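High-affinity zinc uptake system protein znuA (Streptococcus suis, PDB 3MFQ) probably serves as the metal-binding receptor of an ABC uptake system, capturing zinc and possibly related divalent ions outside the cell for import. Local coordinates at residues I100-F105 with Q188-D193; D171-F176 with F182-P187. One frame throughout, in Å; residues are numbered along the deposited sequence.

Contact 1: residues I100-F105 with Q188-D193. With ZN (zinc ion), chain D.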
loop_
_atom_site.group_PDB
_atom_site.type_symbol
_atom_site.label_atom_id
_atom_site.label_comp_id
_atom_site.label_asym_id
_atom_site.label_seq_id
_atom_site.Cartn_x
_atom_site.Cartn_y
_atom_site.Cartn_z
ATOM N N ILE A 100 -2.004 3.725 17.570
ATOM C CA ILE A 100 -1.469 2.715 16.669
ATOM C C ILE A 100 -1.256 3.507 15.382
ATOM O O ILE A 100 -2.101 4.312 14.994
ATOM C CB ILE A 100 -2.362 1.488 16.401
ATOM C CG1 ILE A 100 -2.316 0.541 17.600
ATOM C CG2 ILE A 100 -1.927 0.760 15.140
ATOM C CD1 ILE A 100 -0.910 0.173 18.026
ATOM N N VAL A 101 -0.121 3.280 14.728
ATOM C CA VAL A 101 0.208 3.978 13.489
ATOM C C VAL A 101 -0.326 3.240 12.262
ATOM O O VAL A 101 -0.329 2.011 12.216
ATOM C CB VAL A 101 1.734 4.176 13.343
ATOM C CG1 VAL A 101 2.450 2.835 13.353
ATOM C CG2 VAL A 101 2.056 4.947 12.074
ATOM N N ASP A 102 -0.786 4.003 11.274
ATOM C CA ASP A 102 -1.241 3.446 10.005
ATOM C C ASP A 102 -0.052 3.312 9.054
ATOM O O ASP A 102 0.571 4.307 8.686
ATOM C CB ASP A 102 -2.327 4.338 9.394
ATOM C CG ASP A 102 -2.911 3.764 8.117
ATOM O OD1 ASP A 102 -2.296 2.847 7.536
ATOM O OD2 ASP A 102 -3.988 4.233 7.688
ATOM N N PRO A 103 0.267 2.071 8.658
ATOM C CA PRO A 103 1.460 1.771 7.857
ATOM C C PRO A 103 1.321 2.107 6.373
ATOM O O PRO A 103 2.332 2.191 5.678
ATOM C CB PRO A 103 1.615 0.258 8.030
ATOM C CG PRO A 103 0.229 -0.233 8.260
ATOM C CD PRO A 103 -0.484 0.855 9.015
ATOM N N HIS A 104 0.094 2.299 5.900
ATOM C CA HIS A 104 -0.157 2.482 4.475
ATOM C C HIS A 104 0.202 3.883 3.990
ATOM O O HIS A 104 -0.636 4.583 3.427
ATOM C CB HIS A 104 -1.622 2.187 4.158
ATOM C CG HIS A 104 -2.110 0.891 4.726
ATOM N ND1 HIS A 104 -2.779 0.812 5.927
ATOM C CD2 HIS A 104 -2.020 -0.375 4.261
ATOM C CE1 HIS A 104 -3.086 -0.449 6.177
ATOM N NE2 HIS A 104 -2.635 -1.190 5.179
ATOM N N PHE A 105 1.455 4.274 4.190
ATOM C CA PHE A 105 1.915 5.622 3.868
ATOM C C PHE A 105 2.128 5.857 2.373
ATOM O O PHE A 105 2.183 7.001 1.924
ATOM C CB PHE A 105 3.231 5.894 4.589
ATOM C CG PHE A 105 4.364 5.045 4.100
ATOM C CD1 PHE A 105 4.630 3.820 4.682
ATOM C CD2 PHE A 105 5.150 5.463 3.041
ATOM C CE1 PHE A 105 5.668 3.032 4.224
ATOM C CE2 PHE A 105 6.189 4.680 2.578
ATOM C CZ PHE A 105 6.448 3.463 3.171
ATOM N N GLN A 188 -12.749 -3.456 8.622
ATOM C CA GLN A 188 -11.588 -3.885 9.393
ATOM C C GLN A 188 -10.658 -2.723 9.712
ATOM O O GLN A 188 -10.685 -1.690 9.045
ATOM C CB GLN A 188 -10.825 -4.982 8.653
ATOM C CG GLN A 188 -9.629 -5.514 9.420
ATOM C CD GLN A 188 -9.105 -6.811 8.849
ATOM O OE1 GLN A 188 -8.856 -7.766 9.582
ATOM N NE2 GLN A 188 -8.945 -6.857 7.533
ATOM N N GLY A 189 -9.832 -2.901 10.737
ATOM C CA GLY A 189 -8.924 -1.859 11.174
ATOM C C GLY A 189 -7.776 -1.612 10.215
ATOM O O GLY A 189 -7.880 -1.874 9.016
ATOM N N VAL A 190 -6.675 -1.104 10.756
ATOM C CA VAL A 190 -5.502 -0.773 9.959
ATOM C C VAL A 190 -4.721 -2.023 9.561
ATOM O O VAL A 190 -4.228 -2.129 8.439
ATOM C CB VAL A 190 -4.588 0.207 10.713
ATOM C CG1 VAL A 190 -3.169 -0.327 10.784
ATOM C CG2 VAL A 190 -4.624 1.571 10.052
ATOM N N SER A 191 -4.612 -2.969 10.488
ATOM C CA SER A 191 -3.968 -4.242 10.199
ATOM C C SER A 191 -5.008 -5.245 9.735
ATOM O O SER A 191 -6.197 -5.082 10.000
ATOM C CB SER A 191 -3.246 -4.776 11.436
ATOM O OG SER A 191 -2.679 -6.049 11.185
ATOM N N THR A 192 -4.562 -6.280 9.036
ATOM C CA THR A 192 -5.467 -7.322 8.579
ATOM C C THR A 192 -5.391 -8.511 9.522
ATOM O O THR A 192 -6.023 -9.540 9.290
ATOM C CB THR A 192 -5.113 -7.799 7.163
ATOM O OG1 THR A 192 -3.914 -8.580 7.211
ATOM C CG2 THR A 192 -4.912 -6.613 6.232
ATOM N N ASP A 193 -4.612 -8.359 10.588
ATOM C CA ASP A 193 -4.423 -9.433 11.554
ATOM C C ASP A 193 -5.441 -9.340 12.685
ATOM O O ASP A 193 -5.092 -9.041 13.826
ATOM C CB ASP A 193 -3.001 -9.395 12.119
ATOM C CG ASP A 193 -2.654 -10.642 12.910
ATOM O OD1 ASP A 193 -3.493 -11.567 12.966
ATOM O OD2 ASP A 193 -1.540 -10.697 13.473
HETATM ZN ZN ZN D . -3.098 -3.290 4.893
#

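Contact 2: residues D171-F176 with F182-P187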
loop_
_atom_site.group_PDB
_atom_site.type_symbol
_atom_site.label_atom_id
_atom_site.label_comp_id
_atom_site.label_asym_id
_atom_site.label_seq_id
_atom_site.Cartn_x
_atom_site.Cartn_y
_atom_site.Cartn_z
ATOM N N ASP A 171 -8.811 -0.804 6.523
ATOM C CA ASP A 171 -8.356 0.580 6.541
ATOM C C ASP A 171 -6.943 0.712 5.985
ATOM O O ASP A 171 -5.967 0.623 6.726
ATOM C CB ASP A 171 -8.406 1.119 7.969
ATOM C CG ASP A 171 -8.767 2.585 8.023
ATOM O OD1 ASP A 171 -8.674 3.258 6.974
ATOM O OD2 ASP A 171 -9.147 3.062 9.113
ATOM N N ALA A 172 -6.837 0.936 4.680
ATOM C CA ALA A 172 -5.533 0.982 4.030
ATOM C C ALA A 172 -5.380 2.188 3.111
ATOM O O ALA A 172 -4.362 2.331 2.436
ATOM C CB ALA A 172 -5.283 -0.304 3.261
ATOM N N PHE A 173 -6.390 3.050 3.085
ATOM C CA PHE A 173 -6.379 4.197 2.187
ATOM C C PHE A 173 -6.583 5.516 2.922
ATOM O O PHE A 173 -7.036 6.497 2.332
ATOM C CB PHE A 173 -7.445 4.036 1.105
ATOM C CG PHE A 173 -7.248 2.828 0.233
ATOM C CD1 PHE A 173 -7.846 1.621 0.554
ATOM C CD2 PHE A 173 -6.467 2.898 -0.909
ATOM C CE1 PHE A 173 -7.668 0.507 -0.247
ATOM C CE2 PHE A 173 -6.286 1.787 -1.714
ATOM C CZ PHE A 173 -6.886 0.591 -1.382
ATOM N N ASN A 174 -6.250 5.534 4.207
ATOM C CA ASN A 174 -6.344 6.757 4.998
ATOM C C ASN A 174 -5.439 7.842 4.446
ATOM O O ASN A 174 -5.815 9.012 4.392
ATOM C CB ASN A 174 -5.987 6.488 6.458
ATOM C CG ASN A 174 -7.128 5.865 7.229
ATOM O OD1 ASN A 174 -8.291 6.203 7.015
ATOM N ND2 ASN A 174 -6.802 4.956 8.139
ATOM N N TYR A 175 -4.238 7.449 4.042
ATOM C CA TYR A 175 -3.292 8.391 3.468
ATOM C C TYR A 175 -3.785 8.855 2.103
ATOM O O TYR A 175 -3.559 9.997 1.702
ATOM C CB TYR A 175 -1.906 7.759 3.359
ATOM C CG TYR A 175 -1.240 7.527 4.698
ATOM C CD1 TYR A 175 -0.400 8.484 5.252
ATOM C CD2 TYR A 175 -1.457 6.355 5.411
ATOM C CE1 TYR A 175 0.211 8.277 6.476
ATOM C CE2 TYR A 175 -0.849 6.139 6.634
ATOM C CZ TYR A 175 -0.016 7.104 7.162
ATOM O OH TYR A 175 0.589 6.898 8.379
ATOM N N PHE A 176 -4.467 7.961 1.396
ATOM C CA PHE A 176 -5.026 8.288 0.096
ATOM C C PHE A 176 -6.155 9.294 0.248
ATOM O O PHE A 176 -6.138 10.364 -0.358
ATOM C CB PHE A 176 -5.544 7.029 -0.595
ATOM C CG PHE A 176 -6.295 7.308 -1.861
ATOM C CD1 PHE A 176 -5.628 7.408 -3.069
ATOM C CD2 PHE A 176 -7.666 7.482 -1.843
ATOM C CE1 PHE A 176 -6.315 7.669 -4.234
ATOM C CE2 PHE A 176 -8.359 7.744 -3.005
ATOM C CZ PHE A 176 -7.683 7.838 -4.203
ATOM N N PHE A 182 -11.106 12.675 0.413
ATOM C CA PHE A 182 -11.919 11.468 0.339
ATOM C C PHE A 182 -12.269 10.930 1.718
ATOM O O PHE A 182 -11.600 11.231 2.703
ATOM C CB PHE A 182 -11.193 10.390 -0.455
ATOM C CG PHE A 182 -11.779 10.140 -1.807
ATOM C CD1 PHE A 182 -11.360 10.873 -2.903
ATOM C CD2 PHE A 182 -12.750 9.172 -1.983
ATOM C CE1 PHE A 182 -11.898 10.644 -4.150
ATOM C CE2 PHE A 182 -13.294 8.937 -3.227
ATOM C CZ PHE A 182 -12.867 9.675 -4.312
ATOM N N THR A 183 -13.324 10.123 1.773
ATOM C CA THR A 183 -13.744 9.473 3.008
ATOM C C THR A 183 -13.700 7.959 2.841
ATOM O O THR A 183 -14.293 7.416 1.909
ATOM C CB THR A 183 -15.172 9.889 3.406
ATOM O OG1 THR A 183 -15.198 11.289 3.707
ATOM C CG2 THR A 183 -15.634 9.107 4.622
ATOM N N LEU A 184 -12.998 7.283 3.746
ATOM C CA LEU A 184 -12.833 5.834 3.660
ATOM C C LEU A 184 -13.501 5.087 4.809
ATOM O O LEU A 184 -13.321 5.431 5.979
ATOM C CB LEU A 184 -11.348 5.463 3.613
ATOM C CG LEU A 184 -11.025 3.979 3.818
ATOM C CD1 LEU A 184 -11.479 3.156 2.623
ATOM C CD2 LEU A 184 -9.539 3.775 4.075
ATOM N N TYR A 185 -14.268 4.060 4.463
ATOM C CA TYR A 185 -14.821 3.148 5.454
ATOM C C TYR A 185 -14.296 1.741 5.198
ATOM O O TYR A 185 -14.063 1.357 4.052
ATOM C CB TYR A 185 -16.349 3.147 5.410
ATOM C CG TYR A 185 -16.978 4.492 5.686
ATOM C CD1 TYR A 185 -17.872 5.058 4.791
ATOM C CD2 TYR A 185 -16.674 5.196 6.840
ATOM C CE1 TYR A 185 -18.450 6.284 5.039
ATOM C CE2 TYR A 185 -17.245 6.425 7.096
ATOM C CZ TYR A 185 -18.132 6.963 6.192
ATOM O OH TYR A 185 -18.702 8.187 6.443
ATOM N N ALA A 186 -14.108 0.978 6.270
ATOM C CA ALA A 186 -13.619 -0.391 6.159
ATOM C C ALA A 186 -14.105 -1.240 7.326
ATOM O O ALA A 186 -14.021 -0.823 8.481
ATOM C CB ALA A 186 -12.103 -0.405 6.090
ATOM N N PRO A 187 -14.618 -2.440 7.023
ATOM C CA PRO A 187 -15.112 -3.352 8.060
ATOM C C PRO A 187 -13.972 -3.875 8.925
ATOM O O PRO A 187 -14.211 -4.649 9.851
ATOM C CB PRO A 187 -15.728 -4.498 7.251
ATOM C CG PRO A 187 -15.012 -4.461 5.945
ATOM C CD PRO A 187 -14.767 -3.009 5.674
#

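Contact 1: residues I100-F105 with Q188-D193
V190 spreads its two methyls over D102 and P103, and it carries nearly all of the surface that Q188-D193 gives to this contact. V190 CG1 comes end-on to P103 CD of the proline ring, at 3.4 Å, and also lies near the backbone O of V101. V190 CG2 rests instead against the carboxylate, 3.4 Å from D102 CG, so one branch packs on an apolar ring and the other on a charged group. That carboxylate is turned toward H104: with D102 CG anti to its backbone N (chi1 -176°), D102 OD1 accepts from H104 ND1 at 2.6 Å, on the syn side and somewhat out of the ring plane, in a bent bond (N-H...O 144°). The same oxygen takes the backbone N of H104 at 2.9 Å, from above the carboxylate plane, which closes an Asx turn. D102 OD2 is held in turn by N174. The backbone N thus steadies D102 OD1, which together with the bond from NE2 to zinc limits rotation of the imidazole, and the carboxylate probably polarises the ring toward the metal. The backbone O of V190 lies at the ring edge, 3.0 Å from H104 CE1, while P103 CG sits over one face. H104 NE2, directed away from D102, binds the zinc ion at 2.2 Å. H41, H170 and D254 complete the ligand set. A histidine ligand steadied through its second nitrogen by a second-shell carboxylate is a recurring feature of zinc sites, here in the metal site of a solute-binding protein of the TroA/ZnuA family.

Contact 2: residues D171-F176 with F182-P187
L184 supplies most of the apolar packing, pushing one methyl into the turn that leads to helix 174-179. Its CG stands anti to the backbone N (chi1 168°), which carries L184 CD2 up to F173, 3.6 Å from F173 CB and 3.4 Å from the backbone N of F173. The same methyl also approaches the side chain of N174, the two groups crossing at about a right angle. Just past the strand, A186 CB closes on the start of the turn, 3.3 Å from D171 N. At the other end two aromatic rings meet obliquely: F176 CE2 lies over one face of F182, toward its rim, with centroids 5.8 Å apart and planes at 53°. Both rings also touch L156 of helix 131-156.

These contacts lie within a beta-alpha-beta unit, in which strand 165-167 runs through D171-F173 into helix 174-179 and returns as strand 183-185 parallel to the first. F173 takes the N-cap position of the helix, and L184, which also packs on L166, fills the angle between the helix start and the strand.

Among the polar groups, D171 OD1 lies against L184 CD2, the two side chains crossing obliquely, so that a carboxylate oxygen and a methyl meet there. N174 OD1 faces the same methyl, 4.0 Å from L184 CD2, while N174 ND2 is engaged by D102. Y175, one residue on, turns its hydroxyl to the backbone N of N91.

In the fold
Contact 2 is nested inside the long loop closed by contact 1, and their centres lie about 10 Å apart. Contact 1 is the more buried of the two and belongs to the metal site; contact 2 is partly buried and joins parts of one beta-alpha-beta unit. Their chemistry differs accordingly: a single valine beside an aspartate and a zinc-bound histidine in the first, leucine and phenylalanine packing in the second. They share a border. D171 N probably donates to G189 O, tying 171-176 to 188-193, and the chain of 182-187 runs directly into 188-193. Residues 171-176 also reach 100-105, through a probable hydrogen bond of Y175 OH to the backbone O of D102.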